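Local coordinates for uncharacterized protein (Neisseria gonorrhoeae, PDB 5V77) that is of unknown function but forms a small all-beta fold of the NGO_1070-like family, with two copies in the assembly, at residues K11-I23 / L33-I47. Sequence-based numbering, arbitrary orientation.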
ATOM      1  N   LYS A  11      12.120 -11.343 -15.150  1.00 61.48           N
ATOM      2  CA  LYS A  11      11.072 -11.833 -16.032  1.00 63.88           C
ATOM      3  C   LYS A  11       9.989 -10.770 -16.163  1.00 56.24           C
ATOM      4  O   LYS A  11       9.631 -10.124 -15.180  1.00 45.82           O
ATOM      5  CB  LYS A  11      10.491 -13.138 -15.477  1.00 65.94           C
ATOM      6  CG  LYS A  11       9.550 -13.879 -16.394  1.00 73.38           C
ATOM      7  CD  LYS A  11       9.292 -15.278 -15.844  1.00 82.33           C
ATOM      8  CE  LYS A  11       7.886 -15.420 -15.279  1.00 82.98           C
ATOM      9  NZ  LYS A  11       7.787 -16.570 -14.334  1.00 86.78           N
ATOM     10  N   ASN A  12       9.477 -10.582 -17.374  1.00 52.51           N
ATOM     11  CA  ASN A  12       8.387  -9.642 -17.601  1.00 52.93           C
ATOM     12  C   ASN A  12       7.074 -10.405 -17.678  1.00 48.13           C
ATOM     13  O   ASN A  12       6.955 -11.366 -18.443  1.00 57.04           O
ATOM     14  CB  ASN A  12       8.606  -8.835 -18.881  1.00 68.79           C
ATOM     15  CG  ASN A  12       9.658  -7.762 -18.716  1.00 74.77           C
ATOM     16  OD1 ASN A  12       9.513  -6.855 -17.894  1.00 71.60           O
ATOM     17  ND2 ASN A  12      10.723  -7.853 -19.505  1.00 81.35           N
ATOM     18  N   ILE A  13       6.091  -9.979 -16.885  1.00 40.28           N
ATOM     19  CA  ILE A  13       4.790 -10.627 -16.847  1.00 38.28           C
ATOM     20  C   ILE A  13       3.703  -9.574 -17.028  1.00 40.78           C
ATOM     21  O   ILE A  13       3.955  -8.371 -16.958  1.00 36.36           O
ATOM     22  CB  ILE A  13       4.568 -11.417 -15.546  1.00 36.75           C
ATOM     23  CG1 ILE A  13       4.521 -10.467 -14.339  1.00 33.69           C
ATOM     24  CG2 ILE A  13       5.651 -12.469 -15.385  1.00 40.41           C
ATOM     25  CD1 ILE A  13       4.056 -11.112 -13.065  1.00 34.62           C
ATOM     26  N   PHE A  14       2.485 -10.053 -17.302  1.00 34.09           N
ATOM     27  CA  PHE A  14       1.286  -9.211 -17.332  1.00 33.13           C
ATOM     28  C   PHE A  14       1.449  -8.054 -18.324  1.00 38.20           C
ATOM     29  O   PHE A  14       1.417  -6.874 -17.962  1.00 34.46           O
ATOM     30  CB  PHE A  14       0.944  -8.709 -15.923  1.00 32.30           C
ATOM     31  CG  PHE A  14       0.090  -9.664 -15.139  1.00 34.64           C
ATOM     32  CD1 PHE A  14       0.476 -10.981 -14.975  1.00 38.62           C
ATOM     33  CD2 PHE A  14      -1.098  -9.247 -14.563  1.00 31.65           C
ATOM     34  CE1 PHE A  14      -0.308 -11.877 -14.264  1.00 36.15           C
ATOM     35  CE2 PHE A  14      -1.878 -10.150 -13.840  1.00 26.72           C
ATOM     36  CZ  PHE A  14      -1.486 -11.451 -13.700  1.00 25.14           C
ATOM     37  N   HIS A  15       1.618  -8.418 -19.597  1.00 36.02           N
ATOM     38  CA  HIS A  15       1.764  -7.410 -20.641  1.00 38.37           C
ATOM     39  C   HIS A  15       0.436  -6.714 -20.908  1.00 37.97           C
ATOM     40  O   HIS A  15      -0.614  -7.361 -20.992  1.00 41.00           O
ATOM     41  CB  HIS A  15       2.269  -8.038 -21.938  1.00 53.14           C
ATOM     42  CG  HIS A  15       3.718  -8.414 -21.919  1.00 58.88           C
ATOM     43  ND1 HIS A  15       4.322  -9.018 -20.837  1.00 62.94           N
ATOM     44  CD2 HIS A  15       4.676  -8.299 -22.866  1.00 66.63           C
ATOM     45  CE1 HIS A  15       5.594  -9.243 -21.116  1.00 62.30           C
ATOM     46  NE2 HIS A  15       5.835  -8.811 -22.339  1.00 67.05           N
ATOM     47  N   ASN A  16       0.492  -5.390 -21.039  1.00 37.38           N
ATOM     48  CA  ASN A  16      -0.641  -4.558 -21.430  1.00 37.19           C
ATOM     49  C   ASN A  16      -1.873  -4.833 -20.565  1.00 33.49           C
ATOM     50  O   ASN A  16      -2.937  -5.217 -21.042  1.00 37.61           O
ATOM     51  CB  ASN A  16      -0.934  -4.744 -22.926  1.00 43.62           C
ATOM     52  CG  ASN A  16       0.269  -4.390 -23.798  1.00 49.51           C
ATOM     53  OD1 ASN A  16       1.133  -3.600 -23.403  1.00 45.81           O
ATOM     54  ND2 ASN A  16       0.335  -4.980 -24.984  1.00 54.67           N
ATOM     55  N   VAL A  17      -1.715  -4.616 -19.259  1.00 30.64           N
ATOM     56  CA  VAL A  17      -2.798  -4.801 -18.307  1.00 28.86           C
ATOM     57  C   VAL A  17      -3.133  -3.467 -17.640  1.00 29.81           C
ATOM     58  O   VAL A  17      -2.393  -2.491 -17.733  1.00 35.24           O
ATOM     59  CB  VAL A  17      -2.448  -5.854 -17.242  1.00 28.38           C
ATOM     60  CG1 VAL A  17      -2.307  -7.228 -17.892  1.00 31.36           C
ATOM     61  CG2 VAL A  17      -1.170  -5.445 -16.549  1.00 27.66           C
ATOM     62  N   SER A  18      -4.247  -3.461 -16.911  1.00 28.25           N
ATOM     63  CA  SER A  18      -4.736  -2.271 -16.218  1.00 27.37           C
ATOM     64  C   SER A  18      -4.959  -2.623 -14.756  1.00 27.59           C
ATOM     65  O   SER A  18      -5.838  -3.430 -14.447  1.00 27.58           O
ATOM     66  CB  SER A  18      -6.032  -1.774 -16.858  1.00 34.94           C
ATOM     67  OG  SER A  18      -6.515  -0.624 -16.177  1.00 37.15           O
ATOM     68  N   LEU A  19      -4.170  -2.015 -13.868  1.00 26.20           N
ATOM     69  CA  LEU A  19      -4.311  -2.224 -12.430  1.00 26.25           C
ATOM     70  C   LEU A  19      -5.460  -1.386 -11.879  1.00 27.62           C
ATOM     71  O   LEU A  19      -5.496  -0.167 -12.075  1.00 28.24           O
ATOM     72  CB  LEU A  19      -3.010  -1.852 -11.727  1.00 22.61           C
ATOM     73  CG  LEU A  19      -3.045  -1.862 -10.194  1.00 21.44           C
ATOM     74  CD1 LEU A  19      -3.132  -3.297  -9.716  1.00 20.73           C
ATOM     75  CD2 LEU A  19      -1.788  -1.212  -9.682  1.00 24.42           C
ATOM     76  N   TYR A  20      -6.402  -2.029 -11.175  1.00 23.32           N
ATOM     77  CA  TYR A  20      -7.537  -1.287 -10.641  1.00 27.49           C
ATOM     78  C   TYR A  20      -7.682  -1.384  -9.131  1.00 27.22           C
ATOM     79  O   TYR A  20      -8.536  -0.686  -8.574  1.00 26.09           O
ATOM     80  CB  TYR A  20      -8.857  -1.719 -11.313  1.00 27.21           C
ATOM     81  CG  TYR A  20      -9.349  -3.121 -10.992  1.00 25.50           C
ATOM     82  CD1 TYR A  20      -9.016  -4.203 -11.803  1.00 28.09           C
ATOM     83  CD2 TYR A  20     -10.173  -3.356  -9.892  1.00 29.81           C
ATOM     84  CE1 TYR A  20      -9.475  -5.499 -11.503  1.00 25.08           C
ATOM     85  CE2 TYR A  20     -10.636  -4.631  -9.585  1.00 27.53           C
ATOM     86  CZ  TYR A  20     -10.279  -5.701 -10.399  1.00 34.12           C
ATOM     87  OH  TYR A  20     -10.744  -6.969 -10.106  1.00 29.65           O
ATOM     88  N   GLU A  21      -6.885  -2.201  -8.449  1.00 27.39           N
ATOM     89  CA  GLU A  21      -6.960  -2.203  -6.994  1.00 28.31           C
ATOM     90  C   GLU A  21      -5.743  -2.888  -6.397  1.00 25.35           C
ATOM     91  O   GLU A  21      -5.097  -3.733  -7.023  1.00 21.47           O
ATOM     92  CB  GLU A  21      -8.233  -2.885  -6.494  1.00 25.38           C
ATOM     93  CG  GLU A  21      -8.268  -4.340  -6.828  1.00 25.81           C
ATOM     94  CD  GLU A  21      -9.496  -5.022  -6.300  1.00 37.44           C
ATOM     95  OE1 GLU A  21     -10.462  -4.325  -5.948  1.00 33.42           O
ATOM     96  OE2 GLU A  21      -9.500  -6.265  -6.239  1.00 37.82           O
ATOM     97  N   ILE A  22      -5.479  -2.535  -5.146  1.00 21.12           N
ATOM     98  CA  ILE A  22      -4.384  -3.079  -4.347  1.00 22.24           C
ATOM     99  C   ILE A  22      -4.980  -3.366  -2.983  1.00 22.71           C
ATOM    100  O   ILE A  22      -5.451  -2.444  -2.316  1.00 25.41           O
ATOM    101  CB  ILE A  22      -3.211  -2.090  -4.220  1.00 24.91           C
ATOM    102  CG1 ILE A  22      -2.628  -1.748  -5.604  1.00 24.64           C
ATOM    103  CG2 ILE A  22      -2.137  -2.667  -3.308  1.00 24.13           C
ATOM    104  CD1 ILE A  22      -1.606  -0.624  -5.546  1.00 27.94           C
ATOM    105  N   ILE A  23      -5.023  -4.634  -2.588  1.00 18.15           N
ATOM    106  CA  ILE A  23      -5.864  -5.064  -1.469  1.00 19.81           C
ATOM    107  C   ILE A  23      -5.030  -5.842  -0.465  1.00 24.79           C
ATOM    108  O   ILE A  23      -4.394  -6.832  -0.826  1.00 18.67           O
ATOM    109  CB  ILE A  23      -7.029  -5.936  -1.966  1.00 22.86           C
ATOM    110  CG1 ILE A  23      -7.881  -5.133  -2.962  1.00 26.37           C
ATOM    111  CG2 ILE A  23      -7.833  -6.481  -0.800  1.00 26.27           C
ATOM    112  CD1 ILE A  23      -8.596  -3.947  -2.329  1.00 31.00           C
ATOM    113  N   LEU A  33      -2.862  -7.539  -6.156  1.00 18.12           N
ATOM    114  CA  LEU A  33      -3.070  -6.535  -7.187  1.00 19.44           C
ATOM    115  C   LEU A  33      -3.972  -7.147  -8.244  1.00 20.37           C
ATOM    116  O   LEU A  33      -3.699  -8.257  -8.702  1.00 18.94           O
ATOM    117  CB  LEU A  33      -1.731  -6.115  -7.801  1.00 21.42           C
ATOM    118  CG  LEU A  33      -0.893  -5.071  -7.058  1.00 22.97           C
ATOM    119  CD1 LEU A  33      -0.498  -5.567  -5.671  1.00 25.79           C
ATOM    120  CD2 LEU A  33       0.366  -4.743  -7.858  1.00 23.79           C
ATOM    121  N   SER A  34      -5.050  -6.449  -8.618  1.00 19.10           N
ATOM    122  CA  SER A  34      -5.991  -7.002  -9.586  1.00 20.15           C
ATOM    123  C   SER A  34      -6.019  -6.160 -10.848  1.00 22.19           C
ATOM    124  O   SER A  34      -5.896  -4.932 -10.789  1.00 23.16           O
ATOM    125  CB  SER A  34      -7.397  -7.110  -9.005  1.00 25.34           C
ATOM    126  OG  SER A  34      -7.388  -8.037  -7.929  1.00 30.78           O
ATOM    127  N   PHE A  35      -6.241  -6.842 -11.981  1.00 22.08           N
ATOM    128  CA  PHE A  35      -6.035  -6.261 -13.299  1.00 23.17           C
ATOM    129  C   PHE A  35      -7.184  -6.606 -14.230  1.00 24.97           C
ATOM    130  O   PHE A  35      -7.762  -7.693 -14.148  1.00 25.51           O
ATOM    131  CB  PHE A  35      -4.745  -6.781 -13.947  1.00 23.22           C
ATOM    132  CG  PHE A  35      -3.510  -6.536 -13.127  1.00 23.36           C
ATOM    133  CD1 PHE A  35      -3.140  -7.433 -12.126  1.00 21.79           C
ATOM    134  CD2 PHE A  35      -2.714  -5.416 -13.365  1.00 23.58           C
ATOM    135  CE1 PHE A  35      -1.986  -7.217 -11.360  1.00 23.09           C
ATOM    136  CE2 PHE A  35      -1.562  -5.191 -12.618  1.00 28.07           C
ATOM    137  CZ  PHE A  35      -1.195  -6.086 -11.612  1.00 25.09           C
ATOM    138  N   THR A  36      -7.488  -5.676 -15.135  1.00 26.32           N
ATOM    139  CA  THR A  36      -8.292  -5.931 -16.327  1.00 28.54           C
ATOM    140  C   THR A  36      -7.391  -5.950 -17.556  1.00 30.52           C
ATOM    141  O   THR A  36      -6.234  -5.520 -17.518  1.00 30.23           O
ATOM    142  CB  THR A  36      -9.380  -4.862 -16.513  1.00 30.32           C
ATOM    143  OG1 THR A  36      -8.760  -3.570 -16.641  1.00 30.19           O
ATOM    144  CG2 THR A  36     -10.346  -4.856 -15.330  1.00 30.19           C
ATOM    145  N   ASP A  37      -7.940  -6.464 -18.659  1.00 31.44           N
ATOM    146  CA  ASP A  37      -7.276  -6.361 -19.948  1.00 37.80           C
ATOM    147  C   ASP A  37      -7.529  -4.974 -20.532  1.00 39.52           C
ATOM    148  O   ASP A  37      -8.382  -4.219 -20.057  1.00 45.61           O
ATOM    149  CB  ASP A  37      -7.767  -7.453 -20.906  1.00 39.91           C
ATOM    150  CG  ASP A  37      -9.183  -7.208 -21.407  1.00 48.66           C
ATOM    151  OD1 ASP A  37      -9.363  -6.365 -22.311  1.00 58.24           O
ATOM    152  OD2 ASP A  37     -10.119  -7.878 -20.920  1.00 48.48           O
ATOM    153  N   THR A  38      -6.757  -4.626 -21.556  1.00 46.38           N
ATOM    154  CA  THR A  38      -6.862  -3.300 -22.151  1.00 50.67           C
ATOM    155  C   THR A  38      -7.547  -3.329 -23.514  1.00 65.19           C
ATOM    156  O   THR A  38      -7.423  -2.371 -24.283  1.00 74.38           O
ATOM    157  CB  THR A  38      -5.477  -2.652 -22.242  1.00 53.23           C
ATOM    158  OG1 THR A  38      -4.610  -3.475 -23.031  1.00 55.35           O
ATOM    159  CG2 THR A  38      -4.865  -2.495 -20.824  1.00 46.49           C
ATOM    160  N   ILE A  39      -8.275  -4.405 -23.821  1.00 65.09           N
ATOM    161  CA  ILE A  39      -9.062  -4.493 -25.048  1.00 72.06           C
ATOM    162  C   ILE A  39     -10.542  -4.371 -24.700  1.00 74.52           C
ATOM    163  O   ILE A  39     -11.109  -3.274 -24.736  1.00 76.31           O
ATOM    164  CB  ILE A  39      -8.770  -5.801 -25.804  1.00 72.13           C
ATOM    165  CG1 ILE A  39      -7.263  -5.960 -26.009  1.00 77.15           C
ATOM    166  CG2 ILE A  39      -9.490  -5.814 -27.146  1.00 69.52           C
ATOM    167  CD1 ILE A  39      -6.876  -7.223 -26.742  1.00 82.90           C
ATOM    168  N   GLU A  40     -11.181  -5.494 -24.351  1.00 69.89           N
ATOM    169  CA  GLU A  40     -12.574  -5.438 -23.915  1.00 68.99           C
ATOM    170  C   GLU A  40     -12.725  -4.804 -22.539  1.00 63.03           C
ATOM    171  O   GLU A  40     -13.826  -4.354 -22.196  1.00 59.60           O
ATOM    172  CB  GLU A  40     -13.192  -6.840 -23.898  1.00 76.15           C
ATOM    173  CG  GLU A  40     -13.521  -7.409 -25.273  1.00 91.35           C
ATOM    174  CD  GLU A  40     -13.971  -8.864 -25.215  1.00 89.33           C
ATOM    175  OE1 GLU A  40     -14.749  -9.221 -24.300  1.00 78.30           O
ATOM    176  OE2 GLU A  40     -13.539  -9.649 -26.086  1.00 89.58           O
ATOM    177  N   GLY A  41     -11.656  -4.755 -21.746  1.00 52.73           N
ATOM    178  CA  GLY A  41     -11.742  -4.211 -20.407  1.00 50.23           C
ATOM    179  C   GLY A  41     -12.297  -5.162 -19.374  1.00 43.31           C
ATOM    180  O   GLY A  41     -12.727  -4.719 -18.303  1.00 45.89           O
ATOM    181  N   ASN A  42     -12.304  -6.461 -19.656  1.00 43.31           N
ATOM    182  CA  ASN A  42     -12.818  -7.422 -18.696  1.00 38.22           C
ATOM    183  C   ASN A  42     -11.754  -7.763 -17.667  1.00 35.60           C
ATOM    184  O   ASN A  42     -10.562  -7.514 -17.860  1.00 34.26           O
ATOM    185  CB  ASN A  42     -13.284  -8.698 -19.401  1.00 45.10           C
ATOM    186  CG  ASN A  42     -14.542  -8.486 -20.215  1.00 49.36           C
ATOM    187  OD1 ASN A  42     -14.569  -8.738 -21.416  1.00 50.79           O
ATOM    188  ND2 ASN A  42     -15.597  -8.024 -19.560  1.00 54.20           N
ATOM    189  N   TYR A  43     -12.203  -8.355 -16.564  1.00 34.48           N
ATOM    190  CA  TYR A  43     -11.277  -8.895 -15.585  1.00 33.78           C
ATOM    191  C   TYR A  43     -10.250  -9.785 -16.269  1.00 32.69           C
ATOM    192  O   TYR A  43     -10.577 -10.550 -17.176  1.00 32.00           O
ATOM    193  CB  TYR A  43     -12.030  -9.698 -14.533  1.00 31.76           C
ATOM    194  CG  TYR A  43     -11.113 -10.246 -13.475  1.00 24.69           C
ATOM    195  CD1 TYR A  43     -10.669  -9.428 -12.443  1.00 24.08           C
ATOM    196  CD2 TYR A  43     -10.672 -11.564 -13.516  1.00 24.38           C
ATOM    197  CE1 TYR A  43      -9.829  -9.912 -11.457  1.00 21.96           C
ATOM    198  CE2 TYR A  43      -9.819 -12.064 -12.538  1.00 23.04           C
ATOM    199  CZ  TYR A  43      -9.406 -11.237 -11.519  1.00 22.80           C
ATOM    200  OH  TYR A  43      -8.568 -11.719 -10.555  1.00 22.60           O
ATOM    201  N   PHE A  44      -9.000  -9.676 -15.835  1.00 29.21           N
ATOM    202  CA  PHE A  44      -7.951 -10.539 -16.372  1.00 32.16           C
ATOM    203  C   PHE A  44      -7.354 -11.428 -15.289  1.00 28.64           C
ATOM    204  O   PHE A  44      -7.375 -12.658 -15.420  1.00 28.43           O
ATOM    205  CB  PHE A  44      -6.865  -9.708 -17.078  1.00 34.91           C
ATOM    206  CG  PHE A  44      -5.692 -10.535 -17.571  1.00 32.03           C
ATOM    207  CD1 PHE A  44      -5.834 -11.390 -18.650  1.00 38.19           C
ATOM    208  CD2 PHE A  44      -4.461 -10.467 -16.933  1.00 34.86           C
ATOM    209  CE1 PHE A  44      -4.762 -12.149 -19.099  1.00 37.16           C
ATOM    210  CE2 PHE A  44      -3.391 -11.226 -17.372  1.00 32.28           C
ATOM    211  CZ  PHE A  44      -3.542 -12.061 -18.455  1.00 34.22           C
ATOM    212  N   GLY A  45      -6.831 -10.862 -14.212  1.00 21.98           N
ATOM    213  CA  GLY A  45      -6.221 -11.717 -13.217  1.00 19.68           C
ATOM    214  C   GLY A  45      -5.562 -10.911 -12.121  1.00 21.88           C
ATOM    215  O   GLY A  45      -5.915  -9.752 -11.884  1.00 20.92           O
ATOM    216  N   TYR A  46      -4.633 -11.556 -11.428  1.00 18.12           N
ATOM    217  CA  TYR A  46      -4.132 -10.943 -10.197  1.00 19.12           C
ATOM    218  C   TYR A  46      -2.694 -11.371  -9.957  1.00 22.50           C
ATOM    219  O   TYR A  46      -2.242 -12.404 -10.460  1.00 21.15           O
ATOM    220  CB  TYR A  46      -5.000 -11.328  -8.991  1.00 17.74           C
ATOM    221  CG  TYR A  46      -5.000 -12.816  -8.686  1.00 19.02           C
ATOM    222  CD1 TYR A  46      -3.971 -13.403  -7.934  1.00 19.51           C
ATOM    223  CD2 TYR A  46      -6.028 -13.639  -9.150  1.00 19.21           C
ATOM    224  CE1 TYR A  46      -3.968 -14.778  -7.664  1.00 21.29           C
ATOM    225  CE2 TYR A  46      -6.033 -15.010  -8.886  1.00 18.28           C
ATOM    226  CZ  TYR A  46      -5.006 -15.566  -8.140  1.00 20.59           C
ATOM    227  OH  TYR A  46      -5.015 -16.923  -7.887  1.00 23.03           O
ATOM    228  N   ILE A  47      -1.983 -10.561  -9.181  1.00 20.90           N
ATOM    229  CA  ILE A  47      -0.674 -10.925  -8.639  1.00 15.86           C
ATOM    230  C   ILE A  47      -0.804 -10.915  -7.129  1.00 21.95           C
ATOM    231  O   ILE A  47      -1.196  -9.897  -6.539  1.00 21.40           O
ATOM    232  CB  ILE A  47       0.426  -9.951  -9.089  1.00 21.79           C
ATOM    233  CG1 ILE A  47       0.587 -10.007 -10.603  1.00 20.76           C
ATOM    234  CG2 ILE A  47       1.752 -10.283  -8.381  1.00 22.30           C
ATOM    235  CD1 ILE A  47       1.468  -8.873 -11.153  1.00 22.32           C
TER
HETATM  236  O   HOH W   1      -4.914  -6.530 -22.741  1.00 57.59           O
HETATM  237  O   HOH W   2      -8.765  -1.426 -14.848  1.00 44.96           O
HETATM  238  O   HOH W   3      -6.994  -7.244  -5.476  1.00 31.39           O
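The F14 ring fills a hollow lined by F35, F44, G45 and I47. Its edge meets one face of F35 in a T-shaped stack, centroids 5.0 Å apart and planes at 65°. Over one face of F14 stands the edge of F44, a second edge-to-face pair with planes at 78°; over the opposite face lies I47 CG1, a CH-pi contact 4.1 Å from the ring centroid. The rim of F14 nears the backbone of G45, where F44 and G45 form a classic beta bulge opposite F35. On the other face of F35 sits L19 CD1, so that ring is wedged between F14 and L19; V17 CG2, set between its own backbone N and carbonyl carbon, presses on F35 CD2 at 3.5 Å. Strands 17-25 and 30-37 make an antiparallel beta hairpin within the antiparallel sheet of the chain. Strand 75-84 flanks it beyond 17-25, and its I80 touches F35 and I47. S18 and T36 exchange two backbone hydrogen bonds, and Y20 N donates an almost straight one (171°) to S34 O. On the sheet face bearing S18, S34 and T36, the Y20 ring folds across the hairpin, CZ 3.5 Å from S34 CB and CD1 against T36 CG2, while its OH abuts the Y43 ring edge. Water bridges S18 OG to T36 OG1, and another joins E21 OE2 to S34 OG.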